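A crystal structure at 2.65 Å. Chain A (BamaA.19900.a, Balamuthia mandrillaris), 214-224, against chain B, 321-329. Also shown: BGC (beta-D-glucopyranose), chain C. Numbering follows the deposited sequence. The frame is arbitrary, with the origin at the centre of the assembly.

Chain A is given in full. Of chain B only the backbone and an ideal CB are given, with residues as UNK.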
# COMPACT_ATOMS: atom_id res chain seq x y z
N VAL A 214 -6.91 7.52 -8.87
CA VAL A 214 -6.91 6.06 -8.78
C VAL A 214 -5.47 5.59 -8.73
O VAL A 214 -4.64 6.01 -9.54
CB VAL A 214 -7.66 5.43 -9.96
CG1 VAL A 214 -7.68 3.91 -9.84
CG2 VAL A 214 -9.07 5.98 -10.05
N MET A 215 -5.17 4.71 -7.77
CA MET A 215 -3.89 4.04 -7.76
C MET A 215 -4.08 2.55 -7.96
O MET A 215 -4.69 1.89 -7.10
CB MET A 215 -3.13 4.31 -6.47
CG MET A 215 -1.70 3.82 -6.58
SD MET A 215 -0.75 3.92 -5.07
CE MET A 215 0.79 3.18 -5.65
N PRO A 216 -3.58 1.97 -9.05
CA PRO A 216 -3.67 0.52 -9.22
C PRO A 216 -2.67 -0.18 -8.33
O PRO A 216 -1.60 0.36 -8.01
CB PRO A 216 -3.36 0.31 -10.70
CG PRO A 216 -2.55 1.49 -11.09
CD PRO A 216 -2.97 2.63 -10.22
N MET A 217 -3.02 -1.40 -7.92
CA MET A 217 -2.22 -2.13 -6.95
C MET A 217 -2.24 -3.63 -7.26
O MET A 217 -3.10 -4.12 -8.01
CB MET A 217 -2.72 -1.87 -5.53
CG MET A 217 -2.58 -0.45 -5.05
SD MET A 217 -3.22 -0.21 -3.37
CE MET A 217 -2.65 1.46 -3.04
N GLU A 218 -1.30 -4.36 -6.66
CA GLU A 218 -1.21 -5.80 -6.84
C GLU A 218 -1.15 -6.53 -5.51
O GLU A 218 -0.50 -7.57 -5.38
CB GLU A 218 -0.00 -6.15 -7.71
CG GLU A 218 -0.18 -5.81 -9.17
CD GLU A 218 -1.27 -6.65 -9.82
OE1 GLU A 218 -1.54 -7.78 -9.32
OE2 GLU A 218 -1.86 -6.18 -10.82
N PHE A 219 -1.84 -6.01 -4.49
CA PHE A 219 -1.71 -6.54 -3.15
C PHE A 219 -2.30 -7.93 -2.99
O PHE A 219 -2.04 -8.58 -1.96
CB PHE A 219 -2.32 -5.58 -2.13
CG PHE A 219 -1.34 -4.56 -1.61
CD1 PHE A 219 -0.30 -4.95 -0.77
CD2 PHE A 219 -1.44 -3.23 -1.97
CE1 PHE A 219 0.61 -4.03 -0.30
CE2 PHE A 219 -0.54 -2.30 -1.51
CZ PHE A 219 0.50 -2.71 -0.66
N GLY A 220 -3.06 -8.42 -3.96
CA GLY A 220 -3.54 -9.79 -3.84
C GLY A 220 -2.41 -10.80 -3.81
O GLY A 220 -2.61 -11.93 -3.34
N HIS A 221 -1.23 -10.42 -4.28
CA HIS A 221 -0.11 -11.34 -4.41
C HIS A 221 0.91 -11.23 -3.29
O HIS A 221 1.93 -11.91 -3.34
CB HIS A 221 0.55 -11.14 -5.78
CG HIS A 221 -0.41 -11.28 -6.92
ND1 HIS A 221 -0.91 -12.50 -7.33
CD2 HIS A 221 -0.99 -10.36 -7.72
CE1 HIS A 221 -1.74 -12.32 -8.34
NE2 HIS A 221 -1.81 -11.03 -8.60
N VAL A 222 0.65 -10.42 -2.25
CA VAL A 222 1.57 -10.36 -1.12
C VAL A 222 1.38 -11.60 -0.25
O VAL A 222 0.30 -12.19 -0.18
CB VAL A 222 1.39 -9.07 -0.30
CG1 VAL A 222 1.54 -7.84 -1.18
CG2 VAL A 222 0.06 -9.07 0.44
N ALA A 223 2.46 -11.98 0.43
CA ALA A 223 2.42 -13.12 1.35
C ALA A 223 1.41 -12.88 2.46
O ALA A 223 1.21 -11.75 2.92
CB ALA A 223 3.80 -13.36 1.94
N ILE A 224 0.78 -13.96 2.91
CA ILE A 224 -0.24 -13.89 3.95
C ILE A 224 0.39 -13.57 5.31
O ILE A 224 1.61 -13.66 5.48
CB ILE A 224 -1.03 -15.20 4.01
CG1 ILE A 224 -0.08 -16.40 4.06
CG2 ILE A 224 -1.92 -15.33 2.80
CD1 ILE A 224 0.42 -16.74 5.41
N UNK B 321 9.85 -6.29 0.17
CA UNK B 321 9.48 -7.16 -0.95
C UNK B 321 7.99 -7.08 -1.24
O UNK B 321 7.57 -6.80 -2.37
CB UNK B 321 9.88 -8.61 -0.66
N UNK B 322 7.16 -7.28 -0.21
CA UNK B 322 5.72 -7.33 -0.43
C UNK B 322 5.14 -5.96 -0.80
O UNK B 322 4.17 -5.90 -1.57
CB UNK B 322 5.02 -7.87 0.82
N UNK B 323 5.70 -4.87 -0.28
CA UNK B 323 5.21 -3.56 -0.67
C UNK B 323 5.60 -3.23 -2.11
O UNK B 323 4.83 -2.58 -2.83
CB UNK B 323 5.75 -2.49 0.28
N UNK B 324 6.78 -3.68 -2.55
CA UNK B 324 7.15 -3.49 -3.95
C UNK B 324 6.14 -4.16 -4.88
O UNK B 324 5.77 -3.60 -5.92
CB UNK B 324 8.55 -4.04 -4.21
N UNK B 325 5.69 -5.35 -4.51
CA UNK B 325 4.71 -6.07 -5.32
C UNK B 325 3.37 -5.36 -5.28
O UNK B 325 2.77 -5.07 -6.33
CB UNK B 325 4.56 -7.51 -4.84
N UNK B 326 2.88 -5.05 -4.08
CA UNK B 326 1.57 -4.43 -3.96
C UNK B 326 1.51 -3.04 -4.56
O UNK B 326 0.54 -2.69 -5.25
CB UNK B 326 1.16 -4.37 -2.49
N UNK B 327 2.53 -2.22 -4.31
CA UNK B 327 2.55 -0.85 -4.78
C UNK B 327 3.08 -0.70 -6.20
O UNK B 327 2.90 0.36 -6.80
CB UNK B 327 3.39 0.00 -3.83
N UNK B 328 3.71 -1.74 -6.75
CA UNK B 328 4.24 -1.69 -8.12
C UNK B 328 5.19 -0.52 -8.30
O UNK B 328 5.12 0.23 -9.27
CB UNK B 328 3.10 -1.59 -9.13
N UNK B 329 6.10 -0.36 -7.33
CA UNK B 329 7.10 0.70 -7.41
C UNK B 329 8.21 0.30 -8.39
O UNK B 329 8.38 -0.87 -8.75
CB UNK B 329 7.68 0.99 -6.03
C2 BGC C . -4.10 -9.60 -10.93
C3 BGC C . -4.63 -8.18 -10.76
C4 BGC C . -6.15 -8.17 -10.92
C5 BGC C . -6.77 -9.17 -9.96
C6 BGC C . -8.27 -9.27 -10.07
C1 BGC C . -4.83 -10.51 -9.95
O1 BGC C . -4.33 -11.80 -10.00
O2 BGC C . -2.70 -9.63 -10.70
O3 BGC C . -4.01 -7.31 -11.70
O4 BGC C . -6.65 -6.88 -10.61
O5 BGC C . -6.22 -10.47 -10.24
O6 BGC C . -8.69 -9.40 -11.41

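Position 321 lies within a helix that begins earlier in the chain, and its ideal CB has no chain A atom within 5.5 Å; the contact sets no preference. It is K321(B), whose NZ is hydrogen-bonded elsewhere in the structure.

At position 322 the CA-to-CB bond points toward chain A, with the ideal CB 4.0 Å from V222(A) CB and 4.9 Å from A223(A) N. That backbone amide is a donor facing the helix, too far for an acceptor bonded directly to CB; one bond further out, as in Asn or Asp, suits. The residue is N322(B), chi1 m. A223(A) N donates to N322(B) OD1 at 2.8 Å and 164°, and the same OD1 packs 3.4 Å from V222(A) CB; ND2 is hydrogen-bonded elsewhere in the structure.

Position 323 points away, yet its ideal CB lies 5.3 Å from F219(A) CZ. A branched or flexible apolar chain could turn back to the ring, so Leu, Ile or Met would fit. L323(B) (m, t) does so, its CD2 reaching F219(A) CZ at 4.0 Å, at the ring edge.

Position 324 points away and touches nothing here; many residues would serve. It is C324(B).

Position 325 points sideways, its ideal CB 4.8 Å from V222(A) CG1. Aliphatic chains of moderate size are compatible. I325(B) places CG2 4.1 Å from H221(A) CB, while its carbonyl O sits 3.3 Å from E218(A) CB.

Position 326 is the most restrictive. Its phi/psi of -66/-43 are ordinary helix values, so the backbone does not demand glycine; the neighbour does. An ideal CB would stand 2.3 Å from F219(A) CE1, a clash. G326(B) therefore lays its CA over the ring face, 3.5 Å from the F219(A) ring centroid and 3° off the normal, a CH-pi contact. E218(A) N donates to G326(B) O, 2.9 Å and 166°.

Position 327 again points away, but M215(A) CE is 4.5 Å from the ideal CB and F219(A) CZ 5.1 Å. This apolar surround favours Leu or Met. L327(B) (m, t) brings CD2 to 3.6 Å from F219(A) CE2 at the ring edge, and to 4.1 Å from the CE atoms of both M215(A) and M217(A).

Position 328 has positive phi (56/46), the first residue to leave helical angles; Gly, Asn or another polar residue would be natural. Its CB points toward chain A. Q328(B) folds back, NE2 donating to I325(B) O at 2.8 Å and lying 3.8 Å from E218(A) CG.

Position 329 points sideways without contact; it is V329(B).

Chain B (321-329) KNLCIGLQV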
# COMPACT_ATOMS: atom_id res chain seq x y z
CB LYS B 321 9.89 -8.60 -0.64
CG LYS B 321 9.31 -9.64 -1.57
CD LYS B 321 8.97 -10.92 -0.84
CE LYS B 321 9.97 -11.20 0.28
NZ LYS B 321 9.79 -12.55 0.90
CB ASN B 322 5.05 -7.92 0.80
CG ASN B 322 5.23 -9.42 0.85
OD1 ASN B 322 4.57 -10.16 0.12
ND2 ASN B 322 6.18 -9.89 1.66
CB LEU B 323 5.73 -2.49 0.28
CG LEU B 323 5.20 -2.53 1.72
CD1 LEU B 323 5.89 -1.46 2.53
CD2 LEU B 323 3.70 -2.34 1.77
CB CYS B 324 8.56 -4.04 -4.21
SG CYS B 324 9.92 -3.00 -3.61
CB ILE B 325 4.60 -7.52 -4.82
CG1 ILE B 325 5.86 -8.29 -5.22
CG2 ILE B 325 3.32 -8.18 -5.34
CD1 ILE B 325 5.96 -9.64 -4.61
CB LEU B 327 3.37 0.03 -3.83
CG LEU B 327 2.74 0.12 -2.43
CD1 LEU B 327 3.57 0.98 -1.49
CD2 LEU B 327 1.30 0.65 -2.51
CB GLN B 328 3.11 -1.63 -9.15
CG GLN B 328 2.34 -2.92 -9.32
CD GLN B 328 3.20 -4.04 -9.89
OE1 GLN B 328 3.54 -4.03 -11.07
NE2 GLN B 328 3.55 -5.01 -9.05
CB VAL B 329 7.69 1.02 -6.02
CG1 VAL B 329 6.60 1.47 -5.06
CG2 VAL B 329 8.47 -0.20 -5.47
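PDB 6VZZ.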